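Local coordinates for major royal jelly protein 1 (Apis mellifera, PDB 5YYL) that is the most abundant protein of royal jelly, binds the sterol 24-methylenecholesterol and probably nourishes developing honeybee larvae, at residues A[66-71]-A[377-383]; A[261-266]-A[330-334]; A[307-312]-A[353-359]; A[404-409]-A[428-432]. All coordinates share one frame; numbering follows the deposited sequence.

Contact 1 (A[66-71]-A[377-383]); sequences PSDIDQ and YILVLSN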
# COMPACT_ATOMS: atom_id res chain seq x y z
N PRO A 66 18.49 22.41 32.87
CA PRO A 66 17.11 22.23 32.42
C PRO A 66 16.14 22.11 33.58
O PRO A 66 16.44 21.47 34.57
CB PRO A 66 17.18 20.94 31.61
CG PRO A 66 18.29 20.16 32.25
CD PRO A 66 19.23 21.13 32.90
N SER A 67 15.00 22.75 33.45
CA SER A 67 13.97 22.75 34.48
C SER A 67 12.85 21.76 34.14
O SER A 67 12.45 20.97 34.99
CB SER A 67 13.41 24.17 34.63
OG SER A 67 12.41 24.21 35.62
N ASP A 68 12.32 21.83 32.92
CA ASP A 68 11.19 21.01 32.51
C ASP A 68 11.32 20.54 31.06
O ASP A 68 12.07 21.11 30.28
CB ASP A 68 9.88 21.82 32.68
CG ASP A 68 8.61 20.94 32.82
OD1 ASP A 68 8.71 19.70 32.87
OD2 ASP A 68 7.49 21.48 32.88
N ILE A 69 10.62 19.46 30.73
CA ILE A 69 10.47 18.98 29.36
C ILE A 69 9.00 18.79 29.09
O ILE A 69 8.20 18.65 30.02
CB ILE A 69 11.21 17.64 29.10
CG1 ILE A 69 10.71 16.52 30.02
CG2 ILE A 69 12.71 17.83 29.29
CD1 ILE A 69 11.30 15.15 29.73
N ASP A 70 8.65 18.79 27.81
CA ASP A 70 7.34 18.32 27.39
C ASP A 70 7.43 17.91 25.91
O ASP A 70 8.51 17.91 25.33
CB ASP A 70 6.25 19.36 27.67
CG ASP A 70 4.89 18.73 27.97
OD1 ASP A 70 4.44 17.88 27.13
OD2 ASP A 70 4.26 19.09 29.01
N GLN A 71 6.30 17.53 25.32
CA GLN A 71 6.31 16.93 24.00
C GLN A 71 4.97 17.17 23.36
O GLN A 71 3.94 16.96 24.01
CB GLN A 71 6.58 15.43 24.12
CG GLN A 71 6.56 14.65 22.81
CD GLN A 71 5.17 14.26 22.33
OE1 GLN A 71 4.28 13.97 23.13
NE2 GLN A 71 4.97 14.26 21.02
N TYR A 377 2.98 6.24 27.51
CA TYR A 377 4.42 6.21 27.76
C TYR A 377 4.86 7.41 28.56
O TYR A 377 4.22 8.47 28.53
CB TYR A 377 5.21 6.15 26.44
CG TYR A 377 5.00 7.30 25.48
CD1 TYR A 377 3.92 7.31 24.59
CD2 TYR A 377 5.90 8.36 25.42
CE1 TYR A 377 3.75 8.37 23.71
CE2 TYR A 377 5.73 9.42 24.52
CZ TYR A 377 4.66 9.43 23.68
OH TYR A 377 4.49 10.48 22.81
N ILE A 378 5.99 7.25 29.25
CA ILE A 378 6.49 8.26 30.18
C ILE A 378 7.79 8.86 29.67
O ILE A 378 8.64 8.14 29.16
CB ILE A 378 6.69 7.65 31.58
CG1 ILE A 378 6.82 8.73 32.64
CG2 ILE A 378 7.91 6.71 31.64
CD1 ILE A 378 6.82 8.17 34.04
N LEU A 379 7.93 10.19 29.78
CA LEU A 379 9.15 10.92 29.48
C LEU A 379 9.76 11.42 30.78
O LEU A 379 9.07 12.03 31.59
CB LEU A 379 8.83 12.13 28.60
CG LEU A 379 8.16 11.89 27.24
CD1 LEU A 379 7.59 13.17 26.67
CD2 LEU A 379 9.14 11.23 26.29
N VAL A 380 11.05 11.20 30.98
CA VAL A 380 11.72 11.55 32.24
C VAL A 380 12.94 12.43 31.98
O VAL A 380 13.85 12.02 31.28
CB VAL A 380 12.17 10.27 32.97
CG1 VAL A 380 12.81 10.62 34.30
CG2 VAL A 380 11.00 9.33 33.15
N LEU A 381 12.94 13.65 32.53
CA LEU A 381 14.14 14.50 32.54
C LEU A 381 14.89 14.20 33.80
O LEU A 381 14.35 14.33 34.90
CB LEU A 381 13.82 16.00 32.53
CG LEU A 381 15.04 16.93 32.67
CD1 LEU A 381 15.99 16.76 31.50
CD2 LEU A 381 14.61 18.38 32.78
N SER A 382 16.14 13.80 33.63
CA SER A 382 16.99 13.48 34.73
C SER A 382 18.30 14.23 34.51
O SER A 382 19.25 13.73 33.91
CB SER A 382 17.19 11.99 34.72
OG SER A 382 18.33 11.64 35.43
N ASN A 383 18.29 15.49 34.95
CA ASN A 383 19.51 16.26 35.16
C ASN A 383 20.26 15.73 36.39
O ASN A 383 19.93 14.65 36.92
CB ASN A 383 19.22 17.77 35.24
CG ASN A 383 18.28 18.16 36.38
OD1 ASN A 383 18.36 17.66 37.51
ND2 ASN A 383 17.39 19.11 36.08

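Contact 2 (A[261-266]-A[330-334]); sequences MTNNLY and WNEHR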
# COMPACT_ATOMS: atom_id res chain seq x y z
N MET A 261 -7.90 10.71 36.49
CA MET A 261 -9.01 9.81 36.87
C MET A 261 -9.68 10.20 38.19
O MET A 261 -10.89 10.11 38.29
CB MET A 261 -8.53 8.33 36.86
CG MET A 261 -9.18 7.41 37.89
SD MET A 261 -8.42 5.76 37.95
CE MET A 261 -8.37 5.30 36.23
N THR A 262 -8.91 10.62 39.20
CA THR A 262 -9.45 10.96 40.52
C THR A 262 -9.57 12.46 40.83
O THR A 262 -10.21 12.83 41.82
CB THR A 262 -8.63 10.32 41.66
OG1 THR A 262 -7.38 11.00 41.79
CG2 THR A 262 -8.39 8.85 41.39
N ASN A 263 -8.92 13.31 40.03
CA ASN A 263 -8.84 14.75 40.29
C ASN A 263 -8.07 15.14 41.57
O ASN A 263 -8.15 16.28 42.03
CB ASN A 263 -10.24 15.41 40.28
CG ASN A 263 -10.98 15.17 38.99
OD1 ASN A 263 -10.95 16.01 38.10
ND2 ASN A 263 -11.63 14.01 38.86
N ASN A 264 -7.30 14.21 42.13
CA ASN A 264 -6.39 14.53 43.24
C ASN A 264 -5.15 15.19 42.69
O ASN A 264 -4.53 14.66 41.78
CB ASN A 264 -6.00 13.29 43.99
CG ASN A 264 -7.17 12.61 44.64
OD1 ASN A 264 -8.10 13.27 45.15
ND2 ASN A 264 -7.14 11.29 44.65
N LEU A 265 -4.81 16.36 43.22
CA LEU A 265 -3.53 17.01 42.95
C LEU A 265 -2.53 16.52 44.01
O LEU A 265 -2.52 17.02 45.14
CB LEU A 265 -3.68 18.53 43.01
CG LEU A 265 -2.41 19.36 42.87
CD1 LEU A 265 -1.81 19.15 41.50
CD2 LEU A 265 -2.76 20.82 43.12
N TYR A 266 -1.72 15.53 43.64
CA TYR A 266 -0.68 14.99 44.53
C TYR A 266 0.48 15.96 44.60
O TYR A 266 0.75 16.65 43.63
CB TYR A 266 -0.19 13.63 44.05
CG TYR A 266 -1.26 12.57 44.09
CD1 TYR A 266 -1.51 11.83 45.24
CD2 TYR A 266 -2.03 12.32 42.96
CE1 TYR A 266 -2.51 10.87 45.27
CE2 TYR A 266 -3.01 11.36 42.97
CZ TYR A 266 -3.25 10.63 44.12
OH TYR A 266 -4.25 9.69 44.12
N TRP A 330 2.86 4.02 42.39
CA TRP A 330 1.77 3.67 43.28
C TRP A 330 0.46 3.81 42.52
O TRP A 330 0.21 4.86 41.94
CB TRP A 330 1.76 4.58 44.50
CG TRP A 330 0.52 4.45 45.30
CD1 TRP A 330 0.19 3.44 46.12
CD2 TRP A 330 -0.56 5.39 45.37
NE1 TRP A 330 -1.04 3.66 46.71
CE2 TRP A 330 -1.52 4.86 46.26
CE3 TRP A 330 -0.82 6.62 44.76
CZ2 TRP A 330 -2.72 5.50 46.54
CZ3 TRP A 330 -2.03 7.27 45.05
CH2 TRP A 330 -2.95 6.71 45.94
N ASN A 331 -0.37 2.77 42.53
CA ASN A 331 -1.67 2.78 41.85
C ASN A 331 -2.72 3.42 42.76
O ASN A 331 -2.79 3.11 43.96
CB ASN A 331 -2.10 1.37 41.47
CG ASN A 331 -3.17 1.35 40.40
OD1 ASN A 331 -4.25 1.95 40.56
ND2 ASN A 331 -2.90 0.62 39.29
N GLU A 332 -3.53 4.32 42.19
CA GLU A 332 -4.56 5.01 42.95
C GLU A 332 -5.71 4.10 43.36
O GLU A 332 -6.41 4.40 44.34
CB GLU A 332 -5.14 6.17 42.15
CG GLU A 332 -4.23 7.36 41.96
CD GLU A 332 -4.93 8.48 41.25
OE1 GLU A 332 -5.15 8.37 40.01
OE2 GLU A 332 -5.31 9.46 41.92
N HIS A 333 -5.92 3.02 42.60
CA HIS A 333 -6.90 1.99 42.95
C HIS A 333 -6.60 1.30 44.28
O HIS A 333 -7.52 0.89 44.99
CB HIS A 333 -7.03 0.94 41.84
CG HIS A 333 -7.56 1.49 40.55
ND1 HIS A 333 -6.78 1.62 39.41
CD2 HIS A 333 -8.78 1.97 40.21
CE1 HIS A 333 -7.50 2.14 38.43
NE2 HIS A 333 -8.72 2.35 38.89
N ARG A 334 -5.31 1.18 44.62
CA ARG A 334 -4.89 0.58 45.88
C ARG A 334 -4.88 1.63 46.97
O ARG A 334 -5.07 2.83 46.72
CB ARG A 334 -3.50 -0.05 45.78
CG ARG A 334 -3.25 -0.98 44.62
CD ARG A 334 -3.45 -2.45 44.90
NE ARG A 334 -2.95 -3.21 43.74
CZ ARG A 334 -2.70 -4.52 43.71
NH1 ARG A 334 -2.92 -5.29 44.78
NH2 ARG A 334 -2.23 -5.07 42.58

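Contact 3 (A[307-312]-A[353-359]); sequences SAKVVS and MIASMKI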
# COMPACT_ATOMS: atom_id res chain seq x y z
N SER A 307 10.87 13.57 44.29
CA SER A 307 11.20 14.68 43.38
C SER A 307 9.95 14.95 42.53
O SER A 307 8.86 15.06 43.08
CB SER A 307 12.44 14.33 42.55
OG SER A 307 12.18 13.21 41.74
N ALA A 308 10.08 15.05 41.21
CA ALA A 308 8.92 15.29 40.35
C ALA A 308 7.95 14.12 40.35
O ALA A 308 8.28 13.00 40.76
CB ALA A 308 9.37 15.57 38.93
N LYS A 309 6.74 14.38 39.87
CA LYS A 309 5.64 13.43 39.96
C LYS A 309 4.78 13.48 38.69
O LYS A 309 4.65 14.52 38.07
CB LYS A 309 4.78 13.74 41.19
CG LYS A 309 5.07 12.88 42.41
CD LYS A 309 4.75 13.54 43.76
CE LYS A 309 6.01 14.19 44.30
NZ LYS A 309 5.82 15.12 45.43
N VAL A 310 4.17 12.37 38.34
CA VAL A 310 3.22 12.33 37.24
C VAL A 310 2.23 11.19 37.44
O VAL A 310 2.56 10.18 38.03
CB VAL A 310 3.98 12.21 35.88
CG1 VAL A 310 4.72 10.88 35.76
CG2 VAL A 310 3.04 12.41 34.69
N VAL A 311 1.00 11.37 36.96
CA VAL A 311 -0.04 10.35 37.02
C VAL A 311 -0.51 10.00 35.62
O VAL A 311 -0.78 10.87 34.81
CB VAL A 311 -1.27 10.81 37.82
CG1 VAL A 311 -2.13 9.60 38.16
CG2 VAL A 311 -0.86 11.54 39.11
N SER A 312 -0.64 8.71 35.34
CA SER A 312 -1.18 8.22 34.07
C SER A 312 -2.68 8.45 34.04
O SER A 312 -3.31 8.56 35.09
CB SER A 312 -0.89 6.73 33.92
OG SER A 312 -1.38 6.00 35.05
N MET A 353 18.76 13.19 39.60
CA MET A 353 17.63 14.00 40.04
C MET A 353 16.56 14.06 38.96
O MET A 353 16.70 14.75 37.95
CB MET A 353 18.07 15.41 40.43
CG MET A 353 16.90 16.33 40.83
SD MET A 353 15.98 15.95 42.38
CE MET A 353 14.82 17.32 42.41
N ILE A 354 15.46 13.36 39.19
CA ILE A 354 14.35 13.39 38.25
C ILE A 354 13.66 14.76 38.40
O ILE A 354 12.80 14.95 39.26
CB ILE A 354 13.40 12.20 38.45
CG1 ILE A 354 14.14 10.91 38.14
CG2 ILE A 354 12.17 12.31 37.56
CD1 ILE A 354 13.40 9.65 38.55
N ALA A 355 14.06 15.71 37.56
CA ALA A 355 13.51 17.05 37.62
C ALA A 355 12.17 17.17 36.94
O ALA A 355 11.44 18.13 37.19
CB ALA A 355 14.48 18.03 36.97
N SER A 356 11.84 16.24 36.04
CA SER A 356 10.54 16.31 35.38
C SER A 356 10.06 15.01 34.81
O SER A 356 10.86 14.18 34.45
CB SER A 356 10.55 17.36 34.27
OG SER A 356 9.25 17.85 34.11
N MET A 357 8.74 14.85 34.77
CA MET A 357 8.09 13.70 34.16
C MET A 357 6.78 14.09 33.50
O MET A 357 6.04 14.92 34.03
CB MET A 357 7.81 12.64 35.21
CG MET A 357 9.07 11.95 35.65
SD MET A 357 8.72 10.68 36.88
CE MET A 357 10.13 9.67 36.43
N LYS A 358 6.51 13.50 32.35
CA LYS A 358 5.23 13.68 31.67
C LYS A 358 4.79 12.33 31.11
O LYS A 358 5.63 11.47 30.85
CB LYS A 358 5.34 14.69 30.52
CG LYS A 358 5.94 16.03 30.91
CD LYS A 358 4.97 16.84 31.75
CE LYS A 358 5.61 18.09 32.31
NZ LYS A 358 5.80 19.14 31.26
N ILE A 359 3.49 12.16 30.92
CA ILE A 359 2.95 10.95 30.31
C ILE A 359 2.06 11.32 29.14
O ILE A 359 1.16 12.14 29.26
CB ILE A 359 2.21 10.06 31.34
CG1 ILE A 359 3.25 9.46 32.30
CG2 ILE A 359 1.43 8.93 30.64
CD1 ILE A 359 2.71 8.50 33.34

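Contact 4 (A[404-409]-A[428-432]); sequences NANVNE and ISIHL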
# COMPACT_ATOMS: atom_id res chain seq x y z
N ASN A 404 12.70 7.54 28.38
CA ASN A 404 11.30 7.21 28.16
C ASN A 404 11.06 5.73 28.28
O ASN A 404 12.01 4.95 28.37
CB ASN A 404 10.74 7.78 26.83
CG ASN A 404 11.34 7.13 25.60
OD1 ASN A 404 12.42 6.51 25.65
ND2 ASN A 404 10.64 7.26 24.46
N ALA A 405 9.79 5.35 28.36
CA ALA A 405 9.38 3.95 28.51
C ALA A 405 7.89 3.83 28.39
O ALA A 405 7.14 4.80 28.61
CB ALA A 405 9.83 3.41 29.84
N ASN A 406 7.44 2.63 28.03
CA ASN A 406 6.02 2.32 28.02
C ASN A 406 5.57 2.12 29.45
O ASN A 406 6.23 1.43 30.21
CB ASN A 406 5.74 1.04 27.23
CG ASN A 406 4.28 0.71 27.17
OD1 ASN A 406 3.80 -0.18 27.86
ND2 ASN A 406 3.54 1.46 26.38
N VAL A 407 4.44 2.74 29.80
CA VAL A 407 3.96 2.72 31.17
C VAL A 407 3.62 1.30 31.59
O VAL A 407 4.11 0.84 32.64
CB VAL A 407 2.73 3.64 31.36
CG1 VAL A 407 2.00 3.34 32.66
CG2 VAL A 407 3.17 5.09 31.34
N ASN A 408 2.82 0.61 30.77
CA ASN A 408 2.33 -0.72 31.09
C ASN A 408 3.49 -1.71 31.23
O ASN A 408 3.51 -2.49 32.17
CB ASN A 408 1.31 -1.19 30.05
CG ASN A 408 0.71 -2.54 30.37
OD1 ASN A 408 1.33 -3.58 30.12
N GLU A 409 4.46 -1.67 30.31
CA GLU A 409 5.67 -2.50 30.39
C GLU A 409 6.49 -2.28 31.69
O GLU A 409 7.17 -3.18 32.18
CB GLU A 409 6.56 -2.29 29.16
CG GLU A 409 7.45 -3.48 28.78
CD GLU A 409 8.13 -3.38 27.40
OE1 GLU A 409 9.27 -3.89 27.26
OE2 GLU A 409 7.54 -2.83 26.43
N ILE A 428 0.57 -4.38 21.45
CA ILE A 428 1.71 -3.54 21.07
C ILE A 428 2.03 -2.49 22.14
O ILE A 428 1.20 -1.65 22.49
CB ILE A 428 1.48 -2.81 19.74
CG1 ILE A 428 0.88 -3.79 18.73
CG2 ILE A 428 2.80 -2.21 19.26
CD1 ILE A 428 0.99 -3.37 17.28
N SER A 429 3.27 -2.55 22.62
CA SER A 429 3.76 -1.54 23.56
C SER A 429 4.51 -0.43 22.82
O SER A 429 5.34 -0.70 21.96
CB SER A 429 4.64 -2.19 24.61
OG SER A 429 3.81 -2.82 25.56
N ILE A 430 4.18 0.82 23.16
CA ILE A 430 4.70 1.99 22.49
C ILE A 430 5.49 2.90 23.42
O ILE A 430 5.11 3.10 24.57
CB ILE A 430 3.55 2.84 21.96
CG1 ILE A 430 2.64 2.01 21.07
CG2 ILE A 430 4.07 4.05 21.20
CD1 ILE A 430 3.31 1.46 19.82
N HIS A 431 6.60 3.42 22.90
CA HIS A 431 7.15 4.71 23.35
C HIS A 431 7.85 5.38 22.15
O HIS A 431 7.67 4.93 21.02
CB HIS A 431 8.06 4.53 24.57
CG HIS A 431 9.21 3.61 24.36
ND1 HIS A 431 10.21 3.86 23.44
CD2 HIS A 431 9.56 2.45 24.98
CE1 HIS A 431 11.11 2.90 23.50
NE2 HIS A 431 10.74 2.03 24.42
N LEU A 432 8.58 6.47 22.37
CA LEU A 432 9.33 7.11 21.27
C LEU A 432 10.72 6.46 21.01
O LEU A 432 11.45 6.86 20.09
CB LEU A 432 9.48 8.62 21.50
CG LEU A 432 8.23 9.45 21.83
CD1 LEU A 432 8.60 10.91 21.96
CD2 LEU A 432 7.12 9.31 20.81
OXT LEU A 432 11.16 5.53 21.69

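Contact 1 (A[66-71]-A[377-383])
Two blades of a beta-propeller meet side chain to side chain here: Pro66, Ile69 and Gln71 of segment 66-71 face Leu379, Leu381 and Asn383 of segment 377-383. The strand axes come within 7.4 Å of each other and run close to antiparallel, at 160°. That gap is too wide for backbone pairing, and apolar side chains fill most of it. Ile69 sits at the middle. Its CD1 lies over the opposite main chain, 3.6 Å from Leu381 N. Its other branch, CG2, lies 3.9 Å from Leu381 CB. Ile69 CG1 stands between its own backbone N and carbonyl carbon (chi1 59°), which sends CD1 toward the facing strand and leaves CG2 beside the leucine. Leu381 also reaches across to Pro66: its CD2 is 3.8 Å from Pro66 CB. At the other end, Leu379 CD1 touches Gln71 CB at 3.6 Å.

The chain forms five four-stranded antiparallel sheets and one mixed sheet, in keeping with a six-bladed propeller. Strand 65-72 is an outermost strand of its sheet, and strand 373-383 belongs to the mixed one.

Polar groups stand at the two ends. Asn383 ND2 gives a weak hydrogen bond to Pro66 O (3.0 Å), bent to 125° at the hydrogen. Gln71 OE1 comes no nearer than 3.5 Å to Tyr377 OH, while Gln71 NE2 bonds His73 O. Asp70 points away from segment 377-383 and forms salt bridges with Lys358 and Lys360.

Contact 2 (A[261-266]-A[330-334])
Glu332 OE2 takes two hydroxyl bonds at once, from Thr262 OG1 at 2.6 Å and from Tyr266 OH, the latter modelled very short, its exact length uncertain. The contact joins two neighbouring antiparallel sheets of the propeller, at the end of strand 326-331 and the turn leading into strand 264-269. The threonine meets the carboxylate on its syn side, 24° out of the carboxylate plane. The tyrosine has OE2 at its ring edge. Glu332 reaches them through an extended chain, CG lying anti to its own carbonyl carbon (chi1 -71°).

Trp330 lies beside the same tyrosine. Its CZ3 is 3.6 Å from Tyr266 CE1, and the two ring planes are turned 75° apart in an oblique pair. On the exposed side Met261 SD approaches the His333 ring obliquely, 3.5 Å from His333 NE2.

The next shell sets these groups in place. Thr262 OG1 accepts from Asn264 N at 3.2 Å, an ST turn, so the hydroxyl that holds Glu332 is itself tied to the backbone. Asn264 ND2 gives a weak bond to Tyr266 OH (3.3 Å). The second carboxylate oxygen, Glu332 OE1, bonds Ser259 OG, so both oxygens are engaged. In the facing segment an Asx turn holds the backbone of His333, and ND1 of its ring gives the same Asn331 OD1 a weak bond. Asn331 OD1 accepts from His333 N at 2.8 Å, on a lone pair in the carbonyl plane.

Contact 3 (A[307-312]-A[353-359])
This is a contact between edges of two neighbouring sheets near the middle of the molecule, mostly apolar, with Ser307, Ala308 and Val310 meeting Ile354, Met357 and Ile359. The strands run roughly parallel, at 28°, and their axes close to 5.5 Å. They touch through the backbone at one end and through side chains farther along.

At the close end Ile354 O receives two donors. Ser307 OG reaches it at 3.1 Å, on a lone pair in the carbonyl plane. Ala308 N gives a weak hydrogen bond at 3.3 Å, with a nearly straight N-H (164°). The serine hydroxyl stands between its backbone N and carbonyl carbon (chi1 62°), and from there it reaches the same acceptor as the next residue's N. Met353 CE lies against Ser307 CB, 3.8 Å away. Ala308 has only a methyl, and its CB rests 3.8 Å from Ser356 CA.

Strand 306-311 is an outermost strand of a four-stranded antiparallel propeller sheet, and strand 353-361 pairs with strand 373-383 in the mixed sheet. Just past the shared acceptor, strand 353-361 carries a classic beta bulge, with Ala355 and Ser356 set together against Leu381 of strand 373-383.

Beyond it Val310 splits its two methyls between neighbours. CG1 meets Met357 CB at 3.6 Å, and CG2 meets Ile359 CG1 at 3.8 Å. The rest of the methionine leads away from the valine's strand. Ile359 reaches toward the end of segment 307-312, placing CD1 3.9 Å from Ser312 N. Lys309 points the other way, and its NZ bonds Ser268 OG.

Contact 4 (A[404-409]-A[428-432])
Hydrogen bonds centre on Asn406, whose amide links the two segments. Asn406 ND2 donates to Ile430 O at 2.9 Å, nearly straight at 162°, with the acceptor close to the amide plane. Asn406 OD1 accepts from Glu409 N at 2.9 Å. Asn406 is thus the N-cap of helix 407-411, and one side chain ties that helix start to strand 426-430. CG lies trans to the backbone N (chi1 -179°), which extends the amide toward Ile430.

Van der Waals contacts flank it. His431 brings CD2 within 3.7 Å of Asn406 N, which lies at the ring edge. Glu409 OE2 touches Ser429 CB at 3.5 Å, while Ser429 OG bonds Asn374 ND2.

The surroundings are an interface. Residues 428 to 430 pair antiparallel with a strand of the second subunit, continuing the sheet across it, and Ile430 touches the bound sterol.

Carboxylates gather round His431 at the C-terminus. His431 ND1 donates to Leu432 OXT at 2.6 Å, in the ring plane, and NE2 bonds Asp422 of the second subunit. Both ring nitrogens are engaged by carboxylates, which would probably favour a protonated imidazole and fix the chain end against the partner subunit.

In the fold
Contacts 1 and 3 lie nearest the centre of the chain, their centres 7 Å apart, and both use the mixed sheet, whose strands 353-361 and 373-383 pair directly. Both are mainly apolar, with few polar links. Contact 2 is farther out and partly exposed. It relies on a carboxylate held by hydroxyls, and meets contact 3 where Glu332 and Tyr266 pack on Val311. Contact 4 lies far from the centre yet is buried, with the second subunit and a chain of another protein packed against it. It shares the mixed sheet with contact 1 through Ile378 N and Ala405 O, and touches contact 3 at Ile359 and Val407. Contact 4 alone includes a residue of the sterol pocket.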